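Local coordinates for protein phosphatidylinositol phosphate phosphatase (Schizosaccharomyces pombe, PDB 1I9Z) that dephosphorylates the 5-position of soluble and lipid inositol phosphates through the catalytic domain of a synaptojanin-like protein involved in membrane trafficking and signalling, at residues T40-W46 with V299-Y303; S126-G132 with A150-E156; E252-P258 with P293-S298. All coordinates share one frame; numbering follows the deposited sequence.

In the fold
All three contacts lie in the catalytic domain, which belongs to the DNase I-like clan. Contacts 1 and 3 adjoin in sequence: strand 292-298, an outer strand of the six-stranded sheet, carries one side of contact 3 and runs into 299-303 of contact 1. The centres of contacts 1 and 3 are about 18 Å apart. Tyr303 precedes Asp305 of the inositol bisphosphate pocket by two residues, and its side chain is about 12 Å from the bound calcium ion. The 252-258 segment leads toward Tyr261 and Lys262 of the same pocket. Contact 2, at the edge of the five-stranded sheet, lies farther off, its centre about 28 Å from that of contact 1 and about 26 Å from that of contact 3.

Contact 1 (T40-W46 with V299-Y303); sequences TTKLENW and VPLYY
Tyr303 reaches to the turn at Thr40-Leu43 with its ring and hydroxyl. CG lies anti to the carbonyl carbon and beside the backbone N (chi1 -48°), which sends the ring from CB toward the turn. CE1 lies 3.8 Å from Thr40 CG2, while Leu43 CD2 packs near the plane of the ring at its edge. At the tip, OH donates to Lys42 O over 2.7 Å, in the carbonyl plane and on a lone pair, and Lys42 CB sits 3.2 Å from the same OH. Lys42 is also the centre of an inverse gamma turn, overlapping the ST turn in which its N donates to Thr40 OG1. A phenylalanine here would probably keep the ring packing but leave Lys42 O without its hydroxyl donor, so that the turn is less firmly tied to the 299-303 loop.

Leu301 fills the middle of the contact. Its CD1 touches Leu43 CD2 and Trp46 CB, each at 3.9 Å, the two leucines meeting at about a right angle. Farther along, Val299 fits closely against the start of helix 44-47: CG1 is 3.1 Å from Asn45 O and 3.6 Å from Asn45 CB, and CG2 reaches the edge of the indole ring.

Leu43, the N-cap residue, also packs on Leu91 of helix 78-94. Trp46 sends NE1 to Ile309 O of strand 309-320 and sets its ring edge-to-face with Tyr32 of strand 20-33, on which Leu301 and Tyr303 rest as well.

Contact 2 (S126-G132 with A150-E156); sequences SIKNVEG and AIRFDYE
Strands 127-132 and 150-155 run side by side, antiparallel, their axes 4.7 Å apart at closest approach and their directions 172° apart. They form a beta hairpin at the edge of one of the two sheets of this DNase I-like fold, and a beta bulge interrupts it. Lys128 pairs with Asp154 and Glu131 with Arg152, both hydrogen-bonded pairs, so that Asn129 and Val130 together stand across from the single residue Phe153. Asn129, with positive phi and psi, takes up the extra residue.

Polar groups bridge the bulge. Arg152 folds about its CB-CG and CG-CD bonds (chi2 78°, chi3 59°), which brings its guanidinium toward Asn129 of the other strand, where NH2 donates to Asn129 O at 2.9 Å; the oxygen lies in the guanidinium plane, whereas the nitrogen stands above the carbonyl plane. The same group holds Asp154 in a two-pronged salt bridge, NH1 to OD1 and NH2 to OD2, meeting both oxygens from above the carboxylate plane. Asp154 OD2 also receives Asn129 ND2 at 2.9 Å on its anti lone pair. Two donors thus hold this oxygen, and together with the Arg152 NH2 to Asn129 O bond they fasten the bulge to the neighbouring strand. Arg152 NE goes on to His199, and Glu131, alongside Arg152, forms a salt bridge with Arg194.

Ile127, Ile151 and Tyr155 point to the face away from Arg152. Val130 CG2 lies 3.8 Å from Phe153 CB, and Ile127 CG2 meets Phe153 CD1 at 3.9 Å. Phe153 and Ile151 pack on Ile117 of strand 113-120, which belongs to the other sheet. At the far end Ser126 CB makes a CH-pi contact over the Tyr155 ring, and Ser126 OG donates to Glu156 OE2 at 2.7 Å, approaching from above the carboxylate plane.

Contact 3 (E252-P258 with P293-S298); sequences ELPITFP and PHSYQS
Tyr296 is wrapped by Glu252, Leu253, Ile255 and Phe257, which makes it the centre of this junction between an irregular loop and strand 292-298. With chi1 at -178°, its CG is anti to the backbone N, carrying the ring out from the strand and against the loop. Phe257 presents its edge to the face of Tyr296 in a T-shaped stack, with centroids 5.1 Å apart, planes at 87°, and CE2 above the middle of the tyrosine ring. Leu253 CB packs against CD1 at 3.8 Å and Ile255 CG1 against CE1 at 3.7 Å. At the tip, OH donates to Glu252 OE2 over 2.6 Å, using the anti lone pair of that oxygen, which lies in the ring plane.

On either side of Tyr296 the strand is met again. Leu253 CD1 rests on Pro293 CG at 3.6 Å, and Gln297, bent at CG, turns NE2 back to donate to Thr256 OG1 at 3.1 Å. The Phe257 ring is itself sandwiched: Ile255 CG2 sits over the centre of one face, while Gln297 C and Ser298 N lie above the opposite face toward its rim. Ser298 N is buried here with no partner in the model. Water 2 joins Pro254 O, Thr256 N and Tyr296 O, and water 3 joins Pro258 O to Ser298 OG.

A second shell fixes these groups. Arg284 of strand 283-288 forms a salt bridge with Glu252 OE2, Ile285 N meets the tyrosine hydroxyl, and Trp281 packs against Phe257 while its NE1 hydrogen-bonds Phe257 O.

The hydroxyl thus donates a hydrogen bond to the Glu252 carboxylate and accepts one from Ile285 N; the arginine probably stabilises the negative charge of Glu252, and water rather than direct backbone pairing links the loop to the strand's main chain.

Contact 1 (T40-W46 with V299-Y303)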
loop_
_atom_site.group_PDB
_atom_site.type_symbol
_atom_site.label_atom_id
_atom_site.label_comp_id
_atom_site.label_asym_id
_atom_site.label_seq_id
_atom_site.Cartn_x
_atom_site.Cartn_y
_atom_site.Cartn_z
ATOM N N THR A 40 18.712 -1.843 10.844
ATOM C CA THR A 40 20.021 -1.953 10.164
ATOM C C THR A 40 19.864 -1.292 8.816
ATOM O O THR A 40 18.747 -1.249 8.292
ATOM C CB THR A 40 20.425 -3.460 9.974
ATOM O OG1 THR A 40 21.615 -3.549 9.147
ATOM C CG2 THR A 40 19.274 -4.266 9.299
ATOM N N THR A 41 20.957 -0.773 8.236
ATOM C CA THR A 41 20.885 -0.166 6.919
ATOM C C THR A 41 21.183 -1.251 5.898
ATOM O O THR A 41 21.196 -0.984 4.716
ATOM C CB THR A 41 21.976 0.912 6.725
ATOM O OG1 THR A 41 23.243 0.315 7.045
ATOM C CG2 THR A 41 21.762 2.073 7.696
ATOM N N LYS A 42 21.416 -2.468 6.337
ATOM C CA LYS A 42 21.751 -3.518 5.365
ATOM C C LYS A 42 20.452 -4.094 4.775
ATOM O O LYS A 42 20.131 -5.257 4.993
ATOM C CB LYS A 42 22.554 -4.650 6.020
ATOM C CG LYS A 42 23.872 -4.196 6.661
ATOM C CD LYS A 42 24.912 -3.997 5.615
ATOM C CE LYS A 42 24.809 -2.640 4.958
ATOM N NZ LYS A 42 26.110 -2.289 4.244
ATOM N N LEU A 43 19.803 -3.274 3.957
ATOM C CA LEU A 43 18.524 -3.628 3.304
ATOM C C LEU A 43 18.564 -3.422 1.816
ATOM O O LEU A 43 17.522 -3.327 1.149
ATOM C CB LEU A 43 17.446 -2.693 3.868
ATOM C CG LEU A 43 17.366 -2.523 5.393
ATOM C CD1 LEU A 43 16.359 -1.406 5.750
ATOM C CD2 LEU A 43 16.897 -3.856 6.035
ATOM N N GLU A 44 19.760 -3.283 1.239
ATOM C CA GLU A 44 19.837 -2.968 -0.198
ATOM C C GLU A 44 19.009 -3.884 -1.118
ATOM O O GLU A 44 18.408 -3.419 -2.090
ATOM C CB GLU A 44 21.325 -3.016 -0.652
ATOM C CG GLU A 44 22.352 -2.428 0.388
ATOM C CD GLU A 44 22.471 -3.137 1.801
ATOM O OE1 GLU A 44 22.570 -4.407 1.984
ATOM O OE2 GLU A 44 22.500 -2.337 2.776
ATOM N N ASN A 45 19.058 -5.170 -0.842
ATOM C CA ASN A 45 18.358 -6.189 -1.659
ATOM C C ASN A 45 16.857 -5.997 -1.603
ATOM O O ASN A 45 16.114 -6.391 -2.526
ATOM C CB ASN A 45 18.736 -7.600 -1.166
ATOM C CG ASN A 45 20.203 -7.960 -1.515
ATOM O OD1 ASN A 45 20.804 -8.914 -0.945
ATOM N ND2 ASN A 45 20.793 -7.185 -2.470
ATOM N N TRP A 46 16.411 -5.364 -0.530
ATOM C CA TRP A 46 14.973 -5.149 -0.378
ATOM C C TRP A 46 14.443 -3.848 -1.009
ATOM O O TRP A 46 13.467 -3.824 -1.765
ATOM C CB TRP A 46 14.638 -5.261 1.127
ATOM C CG TRP A 46 13.172 -4.928 1.490
ATOM C CD1 TRP A 46 12.039 -5.299 0.812
ATOM C CD2 TRP A 46 12.731 -4.232 2.654
ATOM N NE1 TRP A 46 10.897 -4.892 1.508
ATOM C CE2 TRP A 46 11.296 -4.238 2.646
ATOM C CE3 TRP A 46 13.410 -3.611 3.728
ATOM C CZ2 TRP A 46 10.551 -3.644 3.650
ATOM C CZ3 TRP A 46 12.703 -3.024 4.725
ATOM C CH2 TRP A 46 11.259 -3.034 4.714
ATOM N N VAL A 299 12.108 -10.828 -1.160
ATOM C CA VAL A 299 13.544 -10.604 -1.289
ATOM C C VAL A 299 14.255 -11.424 -0.254
ATOM O O VAL A 299 13.799 -11.587 0.847
ATOM C CB VAL A 299 13.835 -9.075 -1.063
ATOM C CG1 VAL A 299 15.330 -8.833 -0.838
ATOM C CG2 VAL A 299 13.280 -8.293 -2.291
ATOM N N PRO A 300 15.436 -11.920 -0.593
ATOM C CA PRO A 300 16.168 -12.740 0.364
ATOM C C PRO A 300 16.901 -11.980 1.483
ATOM O O PRO A 300 18.121 -11.744 1.385
ATOM C CB PRO A 300 17.142 -13.561 -0.532
ATOM C CG PRO A 300 16.817 -13.165 -1.962
ATOM C CD PRO A 300 16.132 -11.820 -1.886
ATOM N N LEU A 301 16.172 -11.529 2.505
ATOM C CA LEU A 301 16.787 -10.966 3.736
ATOM C C LEU A 301 16.438 -11.996 4.805
ATOM O O LEU A 301 15.310 -12.523 4.819
ATOM C CB LEU A 301 16.236 -9.617 4.166
ATOM C CG LEU A 301 16.663 -8.401 3.343
ATOM C CD1 LEU A 301 16.265 -7.141 4.120
ATOM C CD2 LEU A 301 18.233 -8.437 3.134
ATOM N N TYR A 302 17.358 -12.246 5.736
ATOM C CA TYR A 302 17.221 -13.356 6.672
ATOM C C TYR A 302 17.161 -12.990 8.154
ATOM O O TYR A 302 17.338 -13.874 9.027
ATOM C CB TYR A 302 18.459 -14.288 6.416
ATOM C CG TYR A 302 18.476 -14.938 5.033
ATOM C CD1 TYR A 302 18.995 -14.263 3.901
ATOM C CD2 TYR A 302 17.985 -16.225 4.879
ATOM C CE1 TYR A 302 19.021 -14.900 2.602
ATOM C CE2 TYR A 302 17.974 -16.875 3.637
ATOM C CZ TYR A 302 18.504 -16.189 2.502
ATOM O OH TYR A 302 18.529 -16.810 1.285
ATOM N N TYR A 303 16.885 -11.709 8.442
ATOM C CA TYR A 303 16.885 -11.262 9.824
ATOM C C TYR A 303 15.693 -11.710 10.615
ATOM O O TYR A 303 15.726 -11.678 11.840
ATOM C CB TYR A 303 16.907 -9.729 9.899
ATOM C CG TYR A 303 17.950 -9.121 9.016
ATOM C CD1 TYR A 303 17.653 -8.048 8.190
ATOM C CD2 TYR A 303 19.274 -9.617 9.023
ATOM C CE1 TYR A 303 18.650 -7.465 7.341
ATOM C CE2 TYR A 303 20.253 -9.025 8.231
ATOM C CZ TYR A 303 19.941 -7.962 7.393
ATOM O OH TYR A 303 20.918 -7.356 6.583
#

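Contact 2 (S126-G132 with A150-E156)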
loop_
_atom_site.group_PDB
_atom_site.type_symbol
_atom_site.label_atom_id
_atom_site.label_comp_id
_atom_site.label_asym_id
_atom_site.label_seq_id
_atom_site.Cartn_x
_atom_site.Cartn_y
_atom_site.Cartn_z
ATOM N N SER A 126 4.336 19.388 -4.531
ATOM C CA SER A 126 3.113 18.806 -5.086
ATOM C C SER A 126 2.285 18.106 -4.036
ATOM O O SER A 126 1.114 17.868 -4.254
ATOM C CB SER A 126 3.446 17.734 -6.158
ATOM O OG SER A 126 4.049 18.263 -7.324
ATOM N N ILE A 127 2.872 17.839 -2.871
ATOM C CA ILE A 127 2.169 17.033 -1.844
ATOM C C ILE A 127 1.468 17.867 -0.809
ATOM O O ILE A 127 2.104 18.727 -0.181
ATOM C CB ILE A 127 3.186 16.055 -1.208
ATOM C CG1 ILE A 127 3.562 15.004 -2.288
ATOM C CG2 ILE A 127 2.541 15.358 0.035
ATOM C CD1 ILE A 127 4.735 14.049 -1.925
ATOM N N LYS A 128 0.159 17.654 -0.650
ATOM C CA LYS A 128 -0.615 18.464 0.260
ATOM C C LYS A 128 -1.638 17.627 1.036
ATOM O O LYS A 128 -1.928 16.483 0.643
ATOM C CB LYS A 128 -1.368 19.542 -0.550
ATOM C CG LYS A 128 -0.424 20.515 -1.333
ATOM C CD LYS A 128 0.131 21.614 -0.407
ATOM C CE LYS A 128 1.286 22.441 -1.076
ATOM N NZ LYS A 128 2.589 21.621 -1.021
ATOM N N ASN A 129 -2.172 18.214 2.118
ATOM C CA ASN A 129 -3.213 17.562 2.922
ATOM C C ASN A 129 -2.817 16.159 3.438
ATOM O O ASN A 129 -3.631 15.184 3.410
ATOM C CB ASN A 129 -4.502 17.469 2.094
ATOM C CG ASN A 129 -4.862 18.816 1.438
ATOM O OD1 ASN A 129 -4.866 19.830 2.124
ATOM N ND2 ASN A 129 -5.140 18.821 0.111
ATOM N N VAL A 130 -1.587 16.058 3.943
ATOM C CA VAL A 130 -1.133 14.812 4.491
ATOM C C VAL A 130 -1.846 14.571 5.830
ATOM O O VAL A 130 -1.818 15.443 6.730
ATOM C CB VAL A 130 0.383 14.838 4.759
ATOM C CG1 VAL A 130 0.804 13.531 5.330
ATOM C CG2 VAL A 130 1.194 15.174 3.476
ATOM N N GLU A 131 -2.470 13.386 5.978
ATOM C CA GLU A 131 -3.166 13.028 7.194
ATOM C C GLU A 131 -2.825 11.625 7.591
ATOM O O GLU A 131 -2.483 10.797 6.720
ATOM C CB GLU A 131 -4.688 13.154 7.028
ATOM C CG GLU A 131 -5.061 14.613 6.628
ATOM C CD GLU A 131 -6.544 14.815 6.275
ATOM O OE1 GLU A 131 -7.315 13.864 6.318
ATOM O OE2 GLU A 131 -6.920 15.941 5.916
ATOM N N GLY A 132 -2.874 11.339 8.887
ATOM C CA GLY A 132 -2.589 9.970 9.286
ATOM C C GLY A 132 -3.528 9.510 10.366
ATOM O O GLY A 132 -4.114 10.351 11.090
ATOM N N ALA A 150 -2.351 4.158 8.773
ATOM C CA ALA A 150 -2.601 4.732 7.468
ATOM C C ALA A 150 -2.185 6.222 7.314
ATOM O O ALA A 150 -2.283 7.029 8.273
ATOM C CB ALA A 150 -4.145 4.557 7.112
ATOM N N ILE A 151 -1.638 6.534 6.142
ATOM C CA ILE A 151 -1.295 7.909 5.792
ATOM C C ILE A 151 -1.830 8.168 4.358
ATOM O O ILE A 151 -1.643 7.341 3.458
ATOM C CB ILE A 151 0.232 8.101 5.835
ATOM C CG1 ILE A 151 0.698 7.942 7.318
ATOM C CG2 ILE A 151 0.562 9.503 5.284
ATOM C CD1 ILE A 151 2.290 7.678 7.443
ATOM N N ARG A 152 -2.484 9.313 4.165
ATOM C CA ARG A 152 -3.017 9.694 2.870
ATOM C C ARG A 152 -2.511 11.105 2.553
ATOM O O ARG A 152 -2.005 11.838 3.430
ATOM C CB ARG A 152 -4.554 9.640 2.885
ATOM C CG ARG A 152 -5.297 10.706 3.844
ATOM C CD ARG A 152 -5.371 12.145 3.264
ATOM N NE ARG A 152 -6.081 12.148 1.975
ATOM C CZ ARG A 152 -6.008 13.101 1.036
ATOM N NH1 ARG A 152 -6.684 12.928 -0.109
ATOM N NH2 ARG A 152 -5.306 14.230 1.237
ATOM N N PHE A 153 -2.591 11.464 1.276
ATOM C CA PHE A 153 -2.143 12.782 0.869
ATOM C C PHE A 153 -2.600 13.027 -0.578
ATOM O O PHE A 153 -2.992 12.085 -1.316
ATOM C CB PHE A 153 -0.594 12.919 0.996
ATOM C CG PHE A 153 0.218 11.928 0.181
ATOM C CD1 PHE A 153 0.550 12.203 -1.136
ATOM C CD2 PHE A 153 0.634 10.707 0.736
ATOM C CE1 PHE A 153 1.289 11.287 -1.913
ATOM C CE2 PHE A 153 1.375 9.771 -0.009
ATOM C CZ PHE A 153 1.711 10.047 -1.333
ATOM N N ASP A 154 -2.555 14.286 -0.988
ATOM C CA ASP A 154 -2.901 14.564 -2.379
ATOM C C ASP A 154 -1.573 14.860 -3.033
ATOM O O ASP A 154 -0.691 15.476 -2.404
ATOM C CB ASP A 154 -3.825 15.782 -2.470
ATOM C CG ASP A 154 -5.131 15.508 -1.889
ATOM O OD1 ASP A 154 -5.746 14.530 -2.340
ATOM O OD2 ASP A 154 -5.578 16.215 -0.972
ATOM N N TYR A 155 -1.406 14.365 -4.261
ATOM C CA TYR A 155 -0.225 14.648 -5.078
ATOM C C TYR A 155 -0.885 15.451 -6.229
ATOM O O TYR A 155 -1.598 14.914 -7.104
ATOM C CB TYR A 155 0.484 13.386 -5.541
ATOM C CG TYR A 155 1.816 13.696 -6.189
ATOM C CD1 TYR A 155 3.010 13.273 -5.598
ATOM C CD2 TYR A 155 1.890 14.406 -7.397
ATOM C CE1 TYR A 155 4.224 13.529 -6.170
ATOM C CE2 TYR A 155 3.135 14.684 -7.998
ATOM C CZ TYR A 155 4.288 14.244 -7.372
ATOM O OH TYR A 155 5.518 14.509 -7.892
ATOM N N GLU A 156 -0.631 16.761 -6.191
ATOM C CA GLU A 156 -1.333 17.687 -7.079
ATOM C C GLU A 156 -2.820 17.424 -6.794
ATOM O O GLU A 156 -3.215 17.436 -5.628
ATOM C CB GLU A 156 -0.954 17.467 -8.546
ATOM C CG GLU A 156 0.491 17.832 -8.875
ATOM C CD GLU A 156 0.915 19.308 -8.620
ATOM O OE1 GLU A 156 0.096 20.203 -8.363
ATOM O OE2 GLU A 156 2.127 19.554 -8.668
HETATM O O HOH W 1 -1.674 18.485 -3.756
#

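Contact 3 (E252-P258 with P293-S298)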
loop_
_atom_site.group_PDB
_atom_site.type_symbol
_atom_site.label_atom_id
_atom_site.label_comp_id
_atom_site.label_asym_id
_atom_site.label_seq_id
_atom_site.Cartn_x
_atom_site.Cartn_y
_atom_site.Cartn_z
ATOM N N GLU A 252 -4.558 -8.050 -6.702
ATOM C CA GLU A 252 -3.230 -8.499 -6.309
ATOM C C GLU A 252 -2.596 -9.018 -7.577
ATOM O O GLU A 252 -3.307 -9.663 -8.392
ATOM C CB GLU A 252 -3.298 -9.632 -5.279
ATOM C CG GLU A 252 -1.915 -10.031 -4.755
ATOM C CD GLU A 252 -1.966 -11.143 -3.744
ATOM O OE1 GLU A 252 -2.823 -12.067 -3.868
ATOM O OE2 GLU A 252 -1.110 -11.151 -2.836
ATOM N N LEU A 253 -1.319 -8.698 -7.805
ATOM C CA LEU A 253 -0.639 -9.264 -8.955
ATOM C C LEU A 253 -0.465 -10.737 -8.633
ATOM O O LEU A 253 -0.509 -11.150 -7.483
ATOM C CB LEU A 253 0.771 -8.661 -9.124
ATOM C CG LEU A 253 1.018 -7.777 -10.338
ATOM C CD1 LEU A 253 -0.229 -7.110 -10.736
ATOM C CD2 LEU A 253 2.228 -6.860 -10.143
ATOM N N PRO A 254 -0.286 -11.569 -9.682
ATOM C CA PRO A 254 -0.076 -13.005 -9.515
ATOM C C PRO A 254 1.203 -13.167 -8.665
ATOM O O PRO A 254 2.179 -12.421 -8.866
ATOM C CB PRO A 254 0.218 -13.506 -10.945
ATOM C CG PRO A 254 -0.616 -12.578 -11.823
ATOM C CD PRO A 254 -0.406 -11.185 -11.118
ATOM N N ILE A 255 1.189 -14.133 -7.746
ATOM C CA ILE A 255 2.339 -14.398 -6.882
ATOM C C ILE A 255 3.230 -15.426 -7.541
ATOM O O ILE A 255 2.766 -16.550 -7.866
ATOM C CB ILE A 255 1.861 -14.908 -5.494
ATOM C CG1 ILE A 255 1.129 -13.757 -4.782
ATOM C CG2 ILE A 255 3.018 -15.477 -4.663
ATOM C CD1 ILE A 255 0.402 -14.247 -3.543
ATOM N N THR A 256 4.472 -15.026 -7.789
ATOM C CA THR A 256 5.458 -15.912 -8.390
ATOM C C THR A 256 6.599 -16.221 -7.430
ATOM O O THR A 256 7.589 -16.873 -7.818
ATOM C CB THR A 256 6.025 -15.320 -9.687
ATOM O OG1 THR A 256 6.712 -14.085 -9.392
ATOM C CG2 THR A 256 4.859 -15.024 -10.695
ATOM N N PHE A 257 6.470 -15.755 -6.188
ATOM C CA PHE A 257 7.494 -16.018 -5.172
ATOM C C PHE A 257 6.995 -17.012 -4.152
ATOM O O PHE A 257 5.795 -17.129 -3.930
ATOM C CB PHE A 257 7.916 -14.684 -4.492
ATOM C CG PHE A 257 6.776 -13.880 -3.976
ATOM C CD1 PHE A 257 6.334 -14.021 -2.644
ATOM C CD2 PHE A 257 6.145 -12.948 -4.811
ATOM C CE1 PHE A 257 5.253 -13.201 -2.154
ATOM C CE2 PHE A 257 5.073 -12.141 -4.347
ATOM C CZ PHE A 257 4.634 -12.265 -3.012
ATOM N N PRO A 258 7.908 -17.737 -3.482
ATOM C CA PRO A 258 7.508 -18.722 -2.484
ATOM C C PRO A 258 6.931 -18.088 -1.213
ATOM O O PRO A 258 7.153 -16.882 -0.982
ATOM C CB PRO A 258 8.810 -19.463 -2.171
ATOM C CG PRO A 258 9.855 -18.988 -3.236
ATOM C CD PRO A 258 9.388 -17.662 -3.655
ATOM N N PRO A 293 0.482 -1.558 -12.060
ATOM C CA PRO A 293 1.417 -2.406 -11.317
ATOM C C PRO A 293 2.530 -2.967 -12.143
ATOM O O PRO A 293 2.350 -3.329 -13.330
ATOM C CB PRO A 293 0.509 -3.506 -10.756
ATOM C CG PRO A 293 -0.491 -3.669 -11.916
ATOM C CD PRO A 293 -0.815 -2.248 -12.265
ATOM N N HIS A 294 3.714 -3.030 -11.552
ATOM C CA HIS A 294 4.818 -3.576 -12.260
ATOM C C HIS A 294 5.349 -4.828 -11.601
ATOM O O HIS A 294 5.025 -5.940 -12.039
ATOM C CB HIS A 294 5.897 -2.507 -12.461
ATOM C CG HIS A 294 5.540 -1.534 -13.546
ATOM N ND1 HIS A 294 4.804 -0.388 -13.319
ATOM C CD2 HIS A 294 5.741 -1.583 -14.886
ATOM C CE1 HIS A 294 4.567 0.225 -14.467
ATOM N NE2 HIS A 294 5.125 -0.480 -15.435
ATOM N N SER A 295 6.106 -4.681 -10.532
ATOM C CA SER A 295 6.720 -5.832 -9.856
ATOM C C SER A 295 6.022 -6.193 -8.552
ATOM O O SER A 295 5.350 -5.352 -7.925
ATOM C CB SER A 295 8.195 -5.535 -9.534
ATOM O OG SER A 295 8.896 -5.242 -10.712
ATOM N N TYR A 296 6.177 -7.449 -8.149
ATOM C CA TYR A 296 5.620 -7.906 -6.857
ATOM C C TYR A 296 6.498 -9.063 -6.482
ATOM O O TYR A 296 6.356 -10.177 -7.044
ATOM C CB TYR A 296 4.162 -8.384 -7.035
ATOM C CG TYR A 296 3.424 -8.855 -5.783
ATOM C CD1 TYR A 296 2.395 -9.766 -5.878
ATOM C CD2 TYR A 296 3.686 -8.283 -4.503
ATOM C CE1 TYR A 296 1.587 -10.081 -4.766
ATOM C CE2 TYR A 296 2.916 -8.626 -3.382
ATOM C CZ TYR A 296 1.847 -9.508 -3.518
ATOM O OH TYR A 296 0.993 -9.749 -2.429
ATOM N N GLN A 297 7.370 -8.877 -5.500
ATOM C CA GLN A 297 8.312 -9.962 -5.172
ATOM C C GLN A 297 8.685 -10.000 -3.693
ATOM O O GLN A 297 8.516 -8.988 -2.979
ATOM C CB GLN A 297 9.660 -9.695 -5.886
ATOM C CG GLN A 297 9.758 -10.087 -7.374
ATOM C CD GLN A 297 9.285 -11.524 -7.637
ATOM O OE1 GLN A 297 9.601 -12.492 -6.881
ATOM N NE2 GLN A 297 8.497 -11.677 -8.696
ATOM N N SER A 298 9.250 -11.140 -3.282
ATOM C CA SER A 298 9.843 -11.294 -1.958
ATOM C C SER A 298 11.368 -11.150 -2.218
ATOM O O SER A 298 11.844 -11.270 -3.349
ATOM C CB SER A 298 9.507 -12.620 -1.296
ATOM O OG SER A 298 10.130 -13.722 -1.921
HETATM O O HOH W 2 4.873 -12.194 -8.075
HETATM O O HOH W 3 9.576 -15.822 -0.415
#